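Local coordinates for histidine acid phosphatase (Bifidobacterium longum subsp. infantis, PDB 6RXD), which probably removes phosphate groups from inositol polyphosphates such as phytate, and from 2,3-bisphosphoglycerate, as a multiple inositol polyphosphate phosphatase, at residues A[42-47]-A[440-445]; A[121-126]-A[390-395]; A[372-377]-A[404-409]; A[414-419]-A[431-436]; A[444-449]-A[468-473]. All coordinates share one frame; numbering follows the deposited sequence. Where two conformers were deposited one is given.

Contact 1 (A[42-47]-A[440-445])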
# COMPACT_ATOMS: atom_id res chain seq x y z
N MET A 42 9.91 -1.79 6.15
CA MET A 42 8.66 -2.48 5.87
C MET A 42 8.11 -1.84 4.61
O MET A 42 8.04 -0.61 4.51
CB MET A 42 7.66 -2.36 7.03
CG MET A 42 6.36 -3.17 6.82
SD MET A 42 5.11 -2.33 5.79
CE MET A 42 4.62 -0.98 6.88
N ALA A 43 7.74 -2.67 3.65
CA ALA A 43 7.21 -2.20 2.38
C ALA A 43 5.91 -2.88 2.05
O ALA A 43 5.75 -4.09 2.28
CB ALA A 43 8.23 -2.45 1.26
N ARG A 44 4.98 -2.11 1.50
CA ARG A 44 3.77 -2.65 0.91
C ARG A 44 4.15 -3.41 -0.37
O ARG A 44 5.16 -3.11 -1.00
CB ARG A 44 2.83 -1.49 0.57
CG ARG A 44 1.51 -1.90 -0.04
CD ARG A 44 0.71 -0.70 -0.51
NE ARG A 44 -0.57 -1.13 -1.05
CZ ARG A 44 -1.38 -0.34 -1.74
NH1 ARG A 44 -1.03 0.92 -2.01
NH2 ARG A 44 -2.53 -0.83 -2.20
N HIS A 45 3.35 -4.40 -0.73
CA HIS A 45 3.55 -5.11 -1.99
C HIS A 45 3.49 -4.13 -3.16
O HIS A 45 2.97 -3.02 -3.04
CB HIS A 45 2.47 -6.18 -2.15
CG HIS A 45 1.09 -5.60 -2.23
ND1 HIS A 45 0.60 -5.00 -3.37
CD2 HIS A 45 0.11 -5.51 -1.31
CE1 HIS A 45 -0.62 -4.56 -3.14
NE2 HIS A 45 -0.95 -4.86 -1.90
N GLY A 46 4.00 -4.56 -4.31
CA GLY A 46 3.99 -3.72 -5.49
C GLY A 46 2.65 -3.75 -6.20
O GLY A 46 1.72 -4.46 -5.80
N SER A 47 2.56 -2.96 -7.27
CA SER A 47 1.41 -2.93 -8.16
C SER A 47 0.92 -4.32 -8.56
O SER A 47 1.71 -5.20 -8.89
CB SER A 47 1.77 -2.17 -9.42
OG SER A 47 1.91 -0.78 -9.16
N THR A 440 0.27 5.95 1.13
CA THR A 440 0.40 4.52 0.85
C THR A 440 0.31 4.20 -0.64
O THR A 440 -0.59 3.49 -1.10
CB THR A 440 -0.61 3.72 1.69
OG1 THR A 440 -0.50 2.32 1.38
CG2 THR A 440 -2.06 4.21 1.45
N PRO A 441 1.26 4.72 -1.42
CA PRO A 441 1.29 4.34 -2.84
C PRO A 441 1.65 2.87 -2.94
O PRO A 441 1.99 2.22 -1.94
CB PRO A 441 2.45 5.17 -3.39
CG PRO A 441 3.34 5.47 -2.17
CD PRO A 441 2.32 5.69 -1.09
N MET A 442 1.58 2.32 -4.15
CA MET A 442 2.11 0.99 -4.34
C MET A 442 3.58 0.98 -3.94
O MET A 442 4.32 1.95 -4.19
CB MET A 442 1.90 0.56 -5.80
CG MET A 442 0.43 0.35 -6.15
SD MET A 442 -0.28 -1.08 -5.28
CE MET A 442 -2.03 -0.74 -5.52
N ALA A 443 4.00 -0.12 -3.31
CA ALA A 443 5.36 -0.30 -2.79
C ALA A 443 5.79 0.74 -1.75
O ALA A 443 6.97 0.94 -1.52
CB ALA A 443 6.41 -0.38 -3.94
N ALA A 444 4.82 1.38 -1.11
CA ALA A 444 5.14 2.32 -0.04
C ALA A 444 6.05 1.65 0.97
O ALA A 444 5.85 0.49 1.30
CB ALA A 444 3.85 2.80 0.66
N ASN A 445 7.03 2.38 1.48
CA ASN A 445 7.94 1.77 2.42
C ASN A 445 8.55 2.74 3.42
O ASN A 445 8.73 3.93 3.13
CB ASN A 445 9.04 0.98 1.69
CG ASN A 445 9.92 1.85 0.82
OD1 ASN A 445 11.00 2.28 1.23
ND2 ASN A 445 9.46 2.13 -0.39
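Ala444 O accepts the backbone N-H of Arg44 at 2.7 Å, with an angle of 162° at the hydrogen. The CA of Ala43 lies against the same oxygen. The bond joins the end of strand 34-44 to the residue just before strand 445-453, and next to it Ala43 and Asn445 form an antiparallel non-hydrogen-bonded pair. Arg44, His45 and Gly46 spell the Arg-His-Gly signature of the histidine phosphatases, a family that uses the histidine of this signature to accept the phosphoryl group. A type II turn from Pro441 to Ala444 backs the signature. Its Ala443 N binds His45 O at 3.1 Å, from above the carbonyl plane. The Arg44 side chain runs extended over the turn, CG anti to the backbone N (chi1 -179°). Its NH1 makes a weak bond to Pro441 O at 3.3 Å and also bonds to Ser12. Met442 SD sits over the centre of one guanidinium face, and Met442 CE is 3.4 Å from Arg44 NH2. His45 ND1 gives its N-H to Gly46 O at 2.7 Å, in the ring plane, which fixes the ring's rotation. Ser47 OG, bonded to Gln103, touches Met442 CG at 3.5 Å.

Contact 2 (A[121-126]-A[390-395])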
# COMPACT_ATOMS: atom_id res chain seq x y z
N SER A 121 28.46 -0.11 2.81
CA SER A 121 29.47 -0.38 3.83
C SER A 121 28.98 -1.43 4.82
O SER A 121 29.70 -2.38 5.14
CB SER A 121 29.86 0.90 4.57
OG SER A 121 30.86 0.61 5.52
N LEU A 122 27.75 -1.27 5.30
CA LEU A 122 27.15 -2.23 6.22
C LEU A 122 27.15 -3.65 5.67
O LEU A 122 27.54 -4.60 6.35
CB LEU A 122 25.70 -1.83 6.55
CG LEU A 122 24.92 -2.78 7.46
CD1 LEU A 122 25.48 -2.76 8.88
CD2 LEU A 122 23.43 -2.44 7.47
N PHE A 123 26.72 -3.79 4.42
CA PHE A 123 26.57 -5.11 3.86
C PHE A 123 27.88 -5.73 3.41
O PHE A 123 28.03 -6.95 3.47
CB PHE A 123 25.52 -5.11 2.75
CG PHE A 123 24.13 -4.91 3.27
CD1 PHE A 123 23.56 -5.84 4.14
CD2 PHE A 123 23.39 -3.79 2.91
CE1 PHE A 123 22.27 -5.65 4.65
CE2 PHE A 123 22.10 -3.60 3.42
CZ PHE A 123 21.55 -4.54 4.28
N ASP A 124 28.83 -4.91 2.97
CA ASP A 124 30.17 -5.44 2.67
C ASP A 124 30.86 -5.94 3.94
O ASP A 124 31.58 -6.94 3.90
CB ASP A 124 31.04 -4.41 1.94
CG ASP A 124 30.52 -4.10 0.55
OD1 ASP A 124 29.57 -4.77 0.09
OD2 ASP A 124 31.07 -3.18 -0.10
N GLN A 125 30.64 -5.26 5.07
CA GLN A 125 31.17 -5.74 6.34
C GLN A 125 30.49 -7.04 6.74
O GLN A 125 31.14 -7.97 7.21
CB GLN A 125 30.94 -4.70 7.44
CG GLN A 125 31.72 -3.41 7.26
CD GLN A 125 31.55 -2.48 8.44
OE1 GLN A 125 31.06 -1.35 8.30
NE2 GLN A 125 31.96 -2.94 9.62
N ALA A 126 29.18 -7.10 6.54
CA ALA A 126 28.40 -8.30 6.87
C ALA A 126 28.87 -9.50 6.07
O ALA A 126 28.96 -10.61 6.61
CB ALA A 126 26.92 -8.06 6.60
N SER A 390 23.53 -11.03 15.32
CA SER A 390 24.19 -11.07 14.02
C SER A 390 23.29 -10.64 12.86
O SER A 390 23.71 -10.64 11.72
CB SER A 390 24.73 -12.48 13.75
OG SER A 390 25.70 -12.84 14.71
N THR A 391 22.04 -10.29 13.17
CA THR A 391 21.13 -9.88 12.10
C THR A 391 21.32 -8.39 11.80
O THR A 391 20.97 -7.54 12.61
CB THR A 391 19.67 -10.18 12.46
OG1 THR A 391 19.53 -11.59 12.70
CG2 THR A 391 18.72 -9.77 11.31
N VAL A 392 21.89 -8.09 10.63
CA VAL A 392 22.24 -6.71 10.30
C VAL A 392 21.11 -6.00 9.55
O VAL A 392 21.16 -4.78 9.36
CB VAL A 392 23.53 -6.63 9.46
CG1 VAL A 392 24.72 -7.11 10.27
CG2 VAL A 392 23.40 -7.42 8.16
N ALA A 393 20.11 -6.75 9.11
CA ALA A 393 18.97 -6.15 8.41
C ALA A 393 17.73 -7.00 8.51
O ALA A 393 17.80 -8.23 8.49
CB ALA A 393 19.32 -5.90 6.93
N THR A 394 16.58 -6.34 8.62
CA THR A 394 15.30 -7.03 8.56
C THR A 394 14.48 -6.33 7.50
O THR A 394 14.17 -5.15 7.65
CB THR A 394 14.58 -6.98 9.92
OG1 THR A 394 15.45 -7.49 10.94
CG2 THR A 394 13.32 -7.83 9.89
N PHE A 395 14.17 -7.05 6.42
CA PHE A 395 13.38 -6.50 5.31
C PHE A 395 12.00 -7.16 5.32
O PHE A 395 11.89 -8.38 5.15
CB PHE A 395 14.07 -6.76 3.97
CG PHE A 395 15.43 -6.10 3.83
CD1 PHE A 395 15.59 -4.75 4.10
CD2 PHE A 395 16.53 -6.84 3.42
CE1 PHE A 395 16.85 -4.14 3.96
CE2 PHE A 395 17.78 -6.25 3.27
CZ PHE A 395 17.94 -4.89 3.54
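Phe123 CZ meets Ala393 CB at 3.7 Å, and the methyl lies at the edge of the ring, in its plane. The same CZ touches Phe395 CZ at 3.7 Å. The two phenyl groups reach toward each other tip to tip, with Phe123 CZ at the edge of the Phe395 ring. Val392 slots in beside them. Its CG2 branch lies 3.9 Å from Ala126 CB and 4.1 Å from Phe123 CE1, so one methyl serves two helix residues. Leu122 CD2 rests 3.8 Å from Val392 O. No hydrogen bond crosses the contact, and the side chains that meet are all apolar.

Backbone shape sets up this pattern. Val392 leaves the extended conformation (psi -11°), and both it and the next residue, Ala393, turn their side chains to the helix. Phe395 follows on the same side. On the helix, Phe123 CG is anti to the carbonyl carbon (chi1 -70°), and the ring swings in toward the strand. Leu122 CD2 also lies over one face of that ring, toward its rim.

Further out, Phe154 meets Phe123 edge-to-face, and the ring of Phe150 meets that of Phe395. Ile133 of strand 132-137 touches both Phe123 and Phe395.

The axes of the segments 121-126 and 391-395 pass 9.5 Å apart, with 123° between their directions. This is helix-on-sheet packing: helix 120-129 lies over strand 391-398 of the central mixed sheet, in the alpha/beta fold of the histidine phosphatases.

Contact 3 (A[372-377]-A[404-409])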
# COMPACT_ATOMS: atom_id res chain seq x y z
N GLN A 372 1.07 -1.05 16.64
CA GLN A 372 2.06 -1.10 17.71
C GLN A 372 3.01 -2.31 17.67
O GLN A 372 4.20 -2.14 17.91
CB GLN A 372 1.39 -0.97 19.09
CG GLN A 372 2.37 -0.69 20.23
CD GLN A 372 3.05 0.66 20.08
OE1 GLN A 372 2.40 1.67 19.82
NE2 GLN A 372 4.38 0.68 20.22
N PRO A 373 2.51 -3.52 17.35
CA PRO A 373 3.44 -4.65 17.28
C PRO A 373 4.55 -4.44 16.26
O PRO A 373 5.66 -4.95 16.46
CB PRO A 373 2.56 -5.82 16.83
CG PRO A 373 1.18 -5.45 17.25
CD PRO A 373 1.10 -3.96 17.25
N LEU A 374 4.26 -3.73 15.17
CA LEU A 374 5.28 -3.49 14.15
C LEU A 374 6.28 -2.44 14.63
O LEU A 374 7.50 -2.60 14.47
CB LEU A 374 4.64 -3.04 12.83
CG LEU A 374 5.63 -2.73 11.71
CD1 LEU A 374 6.52 -3.93 11.41
CD2 LEU A 374 4.86 -2.29 10.47
N LEU A 375 5.77 -1.36 15.22
CA LEU A 375 6.64 -0.35 15.81
C LEU A 375 7.49 -0.96 16.92
O LEU A 375 8.68 -0.70 17.02
CB LEU A 375 5.82 0.84 16.33
CG LEU A 375 6.63 1.95 17.01
CD1 LEU A 375 7.78 2.42 16.12
CD2 LEU A 375 5.69 3.11 17.33
N ASP A 376 6.88 -1.81 17.75
CA ASP A 376 7.64 -2.55 18.76
C ASP A 376 8.77 -3.34 18.11
O ASP A 376 9.90 -3.33 18.60
CB ASP A 376 6.75 -3.54 19.53
CG ASP A 376 5.82 -2.86 20.53
OD1 ASP A 376 6.00 -1.65 20.81
OD2 ASP A 376 4.92 -3.55 21.04
N ASP A 377 8.49 -4.01 17.00
CA ASP A 377 9.51 -4.84 16.37
C ASP A 377 10.59 -4.00 15.68
O ASP A 377 11.75 -4.41 15.60
CB ASP A 377 8.91 -5.81 15.35
CG ASP A 377 9.81 -7.00 15.10
OD1 ASP A 377 10.12 -7.71 16.08
OD2 ASP A 377 10.23 -7.22 13.94
N MET A 404 -0.90 2.00 6.40
CA MET A 404 -1.76 3.12 6.80
C MET A 404 -1.77 3.32 8.32
O MET A 404 -1.57 4.43 8.80
CB MET A 404 -3.17 2.97 6.24
CG MET A 404 -3.20 3.15 4.74
SD MET A 404 -4.87 3.09 4.07
CE MET A 404 -5.12 1.35 3.98
N PRO A 405 -2.00 2.25 9.10
CA PRO A 405 -1.96 2.53 10.54
C PRO A 405 -0.54 2.79 11.05
O PRO A 405 -0.37 3.57 11.99
CB PRO A 405 -2.56 1.27 11.17
CG PRO A 405 -2.39 0.19 10.13
CD PRO A 405 -2.51 0.90 8.80
N PHE A 406 0.46 2.17 10.44
CA PHE A 406 1.85 2.38 10.85
C PHE A 406 2.22 3.85 10.67
O PHE A 406 2.78 4.47 11.58
CB PHE A 406 2.77 1.47 10.02
CG PHE A 406 4.20 1.43 10.49
CD1 PHE A 406 4.53 1.15 11.82
CD2 PHE A 406 5.23 1.63 9.59
CE1 PHE A 406 5.87 1.08 12.23
CE2 PHE A 406 6.56 1.56 9.98
CZ PHE A 406 6.88 1.28 11.31
N ALA A 407 1.87 4.42 9.52
CA ALA A 407 2.10 5.85 9.26
C ALA A 407 1.38 6.75 10.26
O ALA A 407 1.93 7.76 10.70
CB ALA A 407 1.66 6.21 7.83
N ALA A 408 0.15 6.40 10.60
CA ALA A 408 -0.63 7.19 11.55
C ALA A 408 -0.03 7.09 12.95
O ALA A 408 0.05 8.09 13.68
CB ALA A 408 -2.10 6.75 11.55
N LEU A 409 0.42 5.89 13.33
CA LEU A 409 1.01 5.70 14.67
C LEU A 409 2.34 6.44 14.79
O LEU A 409 2.64 7.03 15.84
CB LEU A 409 1.20 4.21 14.94
CG LEU A 409 1.66 3.87 16.36
CD1 LEU A 409 0.59 4.20 17.36
CD2 LEU A 409 1.97 2.37 16.39
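Leu374 makes a CH-pi contact with Phe406. Its CD2 methyl stands 3.7 Å from the centroid of the Phe406 ring, 12° off the ring normal, and the two side chains cross at about a right angle. The Phe406 CG is anti to the backbone N (chi1 -171°), which carries the ring out to the other helix. Leu375 lies around the rim: its CA is at the ring edge, in plane, and its CB is 4.1 Å from Phe406 CE1.

Plain apolar packing continues one turn further along helix 400-410. Leu375 CD2 meets Leu409 CD2 at 3.9 Å, the two chains crossing at a slant.

These contacts join two helices that flank strand 391-398 in the chain. The axes of segments 372-377 and 404-409 pass 9.8 Å apart with a crossing angle of -67°. Both helices lie against the central sheet of the phosphatase domain, where Leu374 and Phe406 each touch Met42 of strand 34-44. Helix 400-410 is kinked at Pro405, whose N has no bond to the turn before.

The polar part sits at the start of helix 372-386. The Gln372 chain bends at chi2 and runs forward one turn along its own helix, giving NE2 to Asp376 OD1 at 2.9 Å. The bond is nearly straight and lies in the amide plane, but it meets the carboxylate from above its plane. This holds the amide with OE1 turned to Leu409, 3.5 Å from its CD2. Leu409 CD2 also comes within 3.5 Å of Gln372 N.

Contact 4 (A[414-419]-A[431-436])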
# COMPACT_ATOMS: atom_id res chain seq x y z
N GLY A 414 1.57 13.61 6.20
CA GLY A 414 0.33 13.17 5.56
C GLY A 414 -0.64 12.47 6.51
O GLY A 414 -1.83 12.42 6.22
N SER A 415 -0.14 11.92 7.61
CA SER A 415 -0.97 11.13 8.52
C SER A 415 -1.04 11.75 9.90
O SER A 415 -1.16 11.03 10.89
CB SER A 415 -0.43 9.70 8.66
OG SER A 415 -0.50 9.00 7.43
N THR A 416 -0.99 13.08 9.96
CA THR A 416 -0.94 13.77 11.25
C THR A 416 -2.27 14.42 11.65
O THR A 416 -2.37 15.01 12.73
CB THR A 416 0.17 14.86 11.27
OG1 THR A 416 -0.23 15.98 10.48
CG2 THR A 416 1.51 14.30 10.75
N GLN A 417 -3.29 14.29 10.82
CA GLN A 417 -4.54 15.02 11.05
C GLN A 417 -5.75 14.09 11.13
O GLN A 417 -6.10 13.41 10.16
CB GLN A 417 -4.78 16.05 9.94
CG GLN A 417 -5.98 16.95 10.18
CD GLN A 417 -5.85 17.75 11.46
OE1 GLN A 417 -4.87 18.47 11.65
NE2 GLN A 417 -6.84 17.63 12.34
N GLN A 418 -6.40 14.06 12.28
CA GLN A 418 -7.66 13.34 12.39
C GLN A 418 -8.82 14.20 11.94
O GLN A 418 -8.74 15.43 11.98
CB GLN A 418 -7.88 12.86 13.82
CG GLN A 418 -6.89 11.77 14.21
CD GLN A 418 -7.15 11.24 15.60
OE1 GLN A 418 -7.12 11.98 16.58
NE2 GLN A 418 -7.44 9.95 15.68
N ALA A 419 -9.90 13.55 11.50
CA ALA A 419 -11.12 14.25 11.12
C ALA A 419 -11.85 14.71 12.37
O ALA A 419 -11.59 14.20 13.46
CB ALA A 419 -12.01 13.33 10.30
N ASN A 431 -9.94 19.89 4.16
CA ASN A 431 -9.66 19.97 5.61
C ASN A 431 -8.68 18.94 6.17
O ASN A 431 -8.55 18.79 7.38
CB ASN A 431 -10.96 19.98 6.43
CG ASN A 431 -11.66 18.63 6.49
OD1 ASN A 431 -11.08 17.60 6.16
ND2 ASN A 431 -12.92 18.63 6.92
N ASN A 432 -7.99 18.22 5.29
CA ASN A 432 -7.10 17.17 5.75
C ASN A 432 -6.00 16.89 4.74
O ASN A 432 -6.24 16.83 3.53
CB ASN A 432 -7.91 15.89 6.01
CG ASN A 432 -7.22 14.95 6.98
OD1 ASN A 432 -6.15 14.44 6.70
ND2 ASN A 432 -7.86 14.70 8.13
N GLU A 433 -4.79 16.67 5.24
CA GLU A 433 -3.64 16.44 4.39
C GLU A 433 -3.52 14.99 3.90
O GLU A 433 -2.71 14.71 3.01
CB GLU A 433 -2.36 16.79 5.16
CG GLU A 433 -2.20 15.90 6.39
CD GLU A 433 -0.92 16.13 7.15
OE1 GLU A 433 -0.27 17.18 6.94
OE2 GLU A 433 -0.58 15.26 7.98
N TRP A 434 -4.31 14.07 4.46
CA TRP A 434 -4.19 12.65 4.10
C TRP A 434 -4.57 12.37 2.65
O TRP A 434 -5.65 12.75 2.19
CB TRP A 434 -5.07 11.81 5.01
CG TRP A 434 -4.70 10.33 5.10
CD1 TRP A 434 -3.95 9.75 6.08
CD2 TRP A 434 -5.13 9.26 4.23
NE1 TRP A 434 -3.86 8.39 5.86
CE2 TRP A 434 -4.58 8.07 4.74
CE3 TRP A 434 -5.91 9.21 3.07
CZ2 TRP A 434 -4.78 6.82 4.12
CZ3 TRP A 434 -6.11 7.96 2.46
CH2 TRP A 434 -5.54 6.79 2.98
N ARG A 435 -3.67 11.70 1.94
CA ARG A 435 -3.97 11.24 0.57
C ARG A 435 -3.40 9.85 0.40
O ARG A 435 -2.26 9.59 0.80
CB ARG A 435 -3.31 12.13 -0.49
CG ARG A 435 -3.73 13.59 -0.49
CD ARG A 435 -5.14 13.77 -1.02
NE ARG A 435 -5.41 15.20 -1.11
CZ ARG A 435 -5.76 15.96 -0.08
NH1 ARG A 435 -5.95 17.26 -0.24
NH2 ARG A 435 -5.92 15.42 1.12
N GLY A 436 -4.18 8.95 -0.19
CA GLY A 436 -3.66 7.61 -0.46
C GLY A 436 -2.40 7.63 -1.30
O GLY A 436 -1.47 6.84 -1.07
O HOH W 1 2.31 16.35 7.24
O HOH W 2 -2.26 6.90 7.73
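Glu433 OE2 accepts two bonds from Thr416. Thr416 N comes nearly along the C-O axis of Glu433 OE2 at 3.0 Å, and Thr416 OG1 donates to Glu433 OE2 at 2.6 Å from above the carboxylate plane. Both ends of the long loop between helices 400-410 and 436-439 meet here, and an Asx turn at Asn432 shapes the second end: Asn432 OD1 takes the N-H of Trp434 in the carbonyl plane, on a lone pair.

The tight part is Gly414 against Trp434. Gly414, at phi 96°, has no CB to press on the carbonyl before it. Its O lies 3.2 Å from Trp434 CA, a CA-H...O contact. The Trp434 indole packs behind, edge-to-face with Phe354 and against Met404. Its buried NE1 is satisfied by a water in the ring plane at 2.9 Å, which also binds Ser415 OG. Asn432, also buried, uses its other amide atom across the contact: ND2 binds Gln417 O at 3.0 Å, from well above the carbonyl plane. Arg435, at the N-cap position of helix 436-439, gives NH2 to both Asn432 O and Trp434 O.

Thr416, Gln417 and Glu433 are exposed, yet the Thr416-Glu433 grip is short. Glu433 CG sits between the backbone N and the carbonyl carbon (chi1 61°), and the chain then runs extended to place its carboxylate over Gly414. The looser part is the Gln417 side chain, which lays its CG 3.6 Å from Asn432 ND2, and a second water, which accepts from Gly414 N and donates to Glu433 OE1 at 2.7 Å.

Contact 5 (A[444-449]-A[468-473])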
# COMPACT_ATOMS: atom_id res chain seq x y z
N ALA A 444 4.82 1.38 -1.11
CA ALA A 444 5.14 2.32 -0.04
C ALA A 444 6.05 1.65 0.97
O ALA A 444 5.85 0.49 1.30
CB ALA A 444 3.85 2.80 0.66
N ASN A 445 7.03 2.38 1.48
CA ASN A 445 7.94 1.77 2.42
C ASN A 445 8.55 2.74 3.42
O ASN A 445 8.73 3.93 3.13
CB ASN A 445 9.04 0.98 1.69
CG ASN A 445 9.92 1.85 0.82
OD1 ASN A 445 11.00 2.28 1.23
ND2 ASN A 445 9.46 2.13 -0.39
N VAL A 446 8.86 2.21 4.59
CA VAL A 446 9.58 2.96 5.60
C VAL A 446 10.88 2.21 5.83
O VAL A 446 10.87 0.99 5.97
CB VAL A 446 8.78 3.03 6.91
CG1 VAL A 446 9.65 3.59 8.05
CG2 VAL A 446 7.50 3.89 6.71
N GLN A 447 12.00 2.93 5.85
CA GLN A 447 13.30 2.31 6.13
C GLN A 447 14.00 3.10 7.23
O GLN A 447 13.94 4.33 7.26
CB GLN A 447 14.16 2.29 4.87
CG GLN A 447 13.54 1.48 3.71
CD GLN A 447 14.47 1.33 2.55
OE1 GLN A 447 15.66 1.05 2.72
NE2 GLN A 447 13.94 1.51 1.34
N TRP A 448 14.66 2.40 8.15
CA TRP A 448 15.47 3.08 9.16
C TRP A 448 16.90 2.60 9.04
O TRP A 448 17.13 1.39 8.91
CB TRP A 448 15.01 2.73 10.58
CG TRP A 448 13.68 3.30 11.01
CD1 TRP A 448 12.82 4.06 10.27
CD2 TRP A 448 13.08 3.13 12.29
NE1 TRP A 448 11.71 4.36 11.03
CE2 TRP A 448 11.85 3.80 12.27
CE3 TRP A 448 13.47 2.47 13.46
CZ2 TRP A 448 10.99 3.84 13.38
CZ3 TRP A 448 12.62 2.49 14.56
CH2 TRP A 448 11.40 3.18 14.51
N ASP A 449 17.84 3.53 9.11
CA ASP A 449 19.26 3.19 9.19
C ASP A 449 19.78 3.47 10.59
O ASP A 449 19.43 4.49 11.18
CB ASP A 449 20.07 4.04 8.20
CG ASP A 449 19.66 3.81 6.77
OD1 ASP A 449 19.28 2.67 6.42
OD2 ASP A 449 19.70 4.77 5.97
N VAL A 468 19.65 6.90 14.69
CA VAL A 468 18.75 6.34 13.69
C VAL A 468 18.26 7.44 12.75
O VAL A 468 17.99 8.56 13.19
CB VAL A 468 17.51 5.72 14.39
CG1 VAL A 468 16.56 5.04 13.39
CG2 VAL A 468 17.93 4.71 15.49
N ARG A 469 18.10 7.10 11.47
CA ARG A 469 17.62 8.03 10.46
C ARG A 469 16.55 7.32 9.63
O ARG A 469 16.70 6.15 9.33
CB ARG A 469 18.80 8.45 9.56
CG ARG A 469 18.47 9.31 8.36
CD ARG A 469 18.20 8.49 7.08
NE ARG A 469 19.32 7.67 6.62
CZ ARG A 469 20.43 8.14 6.05
NH1 ARG A 469 20.60 9.45 5.92
NH2 ARG A 469 21.38 7.32 5.63
N MET A 470 15.48 8.03 9.27
CA MET A 470 14.36 7.43 8.52
C MET A 470 14.22 7.94 7.08
O MET A 470 14.43 9.13 6.81
CB MET A 470 13.04 7.66 9.27
CG MET A 470 11.77 7.30 8.45
SD MET A 470 10.30 7.10 9.48
CE MET A 470 10.36 8.63 10.44
N LEU A 471 13.89 7.01 6.18
CA LEU A 471 13.42 7.32 4.82
C LEU A 471 11.99 6.83 4.69
O LEU A 471 11.67 5.74 5.13
CB LEU A 471 14.28 6.62 3.76
CG LEU A 471 15.80 6.77 3.70
CD1 LEU A 471 16.32 6.27 2.34
CD2 LEU A 471 16.26 8.18 3.95
N TYR A 472 11.12 7.64 4.08
CA TYR A 472 9.72 7.27 3.85
C TYR A 472 9.51 7.41 2.35
O TYR A 472 9.68 8.50 1.78
CB TYR A 472 8.82 8.25 4.60
CG TYR A 472 7.32 8.00 4.53
CD1 TYR A 472 6.79 6.74 4.28
CD2 TYR A 472 6.44 9.05 4.72
CE1 TYR A 472 5.40 6.54 4.23
CE2 TYR A 472 5.07 8.88 4.67
CZ TYR A 472 4.55 7.62 4.43
OH TYR A 472 3.18 7.48 4.41
N ASN A 473 9.19 6.30 1.70
CA ASN A 473 9.15 6.24 0.24
C ASN A 473 10.44 6.79 -0.37
O ASN A 473 10.44 7.46 -1.41
CB ASN A 473 7.89 6.93 -0.28
CG ASN A 473 6.62 6.33 0.32
OD1 ASN A 473 6.58 5.14 0.60
ND2 ASN A 473 5.58 7.15 0.51
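Trp448 turns the edge of its indole to Met470. Met470 SD lies near the ring plane, 3.4 Å from Trp448 NE1, in a weak N-H...S bond that is also a Met-aromatic contact. Tyr472 has Asn445 O at its ring edge, in plane, and Asn473 ND2 over one face, toward the rim. The Arg469 guanidinium is met at its edge by the Asp449 carboxylate. These groups flank an antiparallel ladder, strand 445-453 against strand 467-472, in the central sheet. Gln447 with Leu471 and Asp449 with Arg469 are its hydrogen-bonded pairs.

Val446, Trp448, Met470 and Tyr472 share one largely apolar face, where Val446 CG1 lies 3.8 Å from Met470 SD. The other face carries the salt bridge. Arg469 NE and NH2 both bind Asp449 OD2, at 3.0 Å and 3.1 Å, on its anti side and from opposite faces of the carboxylate plane. The two planar groups stand 79° apart. Asp449 OD1 binds Arg118, Asn119 and Thr39, while Arg469 NH1 has Glu476 as a second partner. At the far end Asn473 N binds Asn445 O, and a side chain adds a second bond: Asn473 OD1 accepts Asn445 N at 2.9 Å.

Contacts 1, 2 and 5 all reach the central sheet. Contacts 1 and 5 share Ala444 and Asn445 and are joined by a probable hydrogen bond, Met42 O to Val446 N at 2.9 Å. Contact 3 packs against contact 1: Met42 CE lies 3.8 Å from both Phe406 CD2 and Leu374 CD2. Contact 4 follows, with Met404 SD 3.7 Å from Trp434 CZ2. Contact 1 holds the family's active-site signature, and the centres of contacts 1 and 2 are about 22 Å apart. Side chain to side chain, Phe395 is about 7 Å from Glu151 and Trp434 about 8 Å from Glu352. Both glutamates bind zinc ions in a crystal structure of this protein, though none is bound there in this chain.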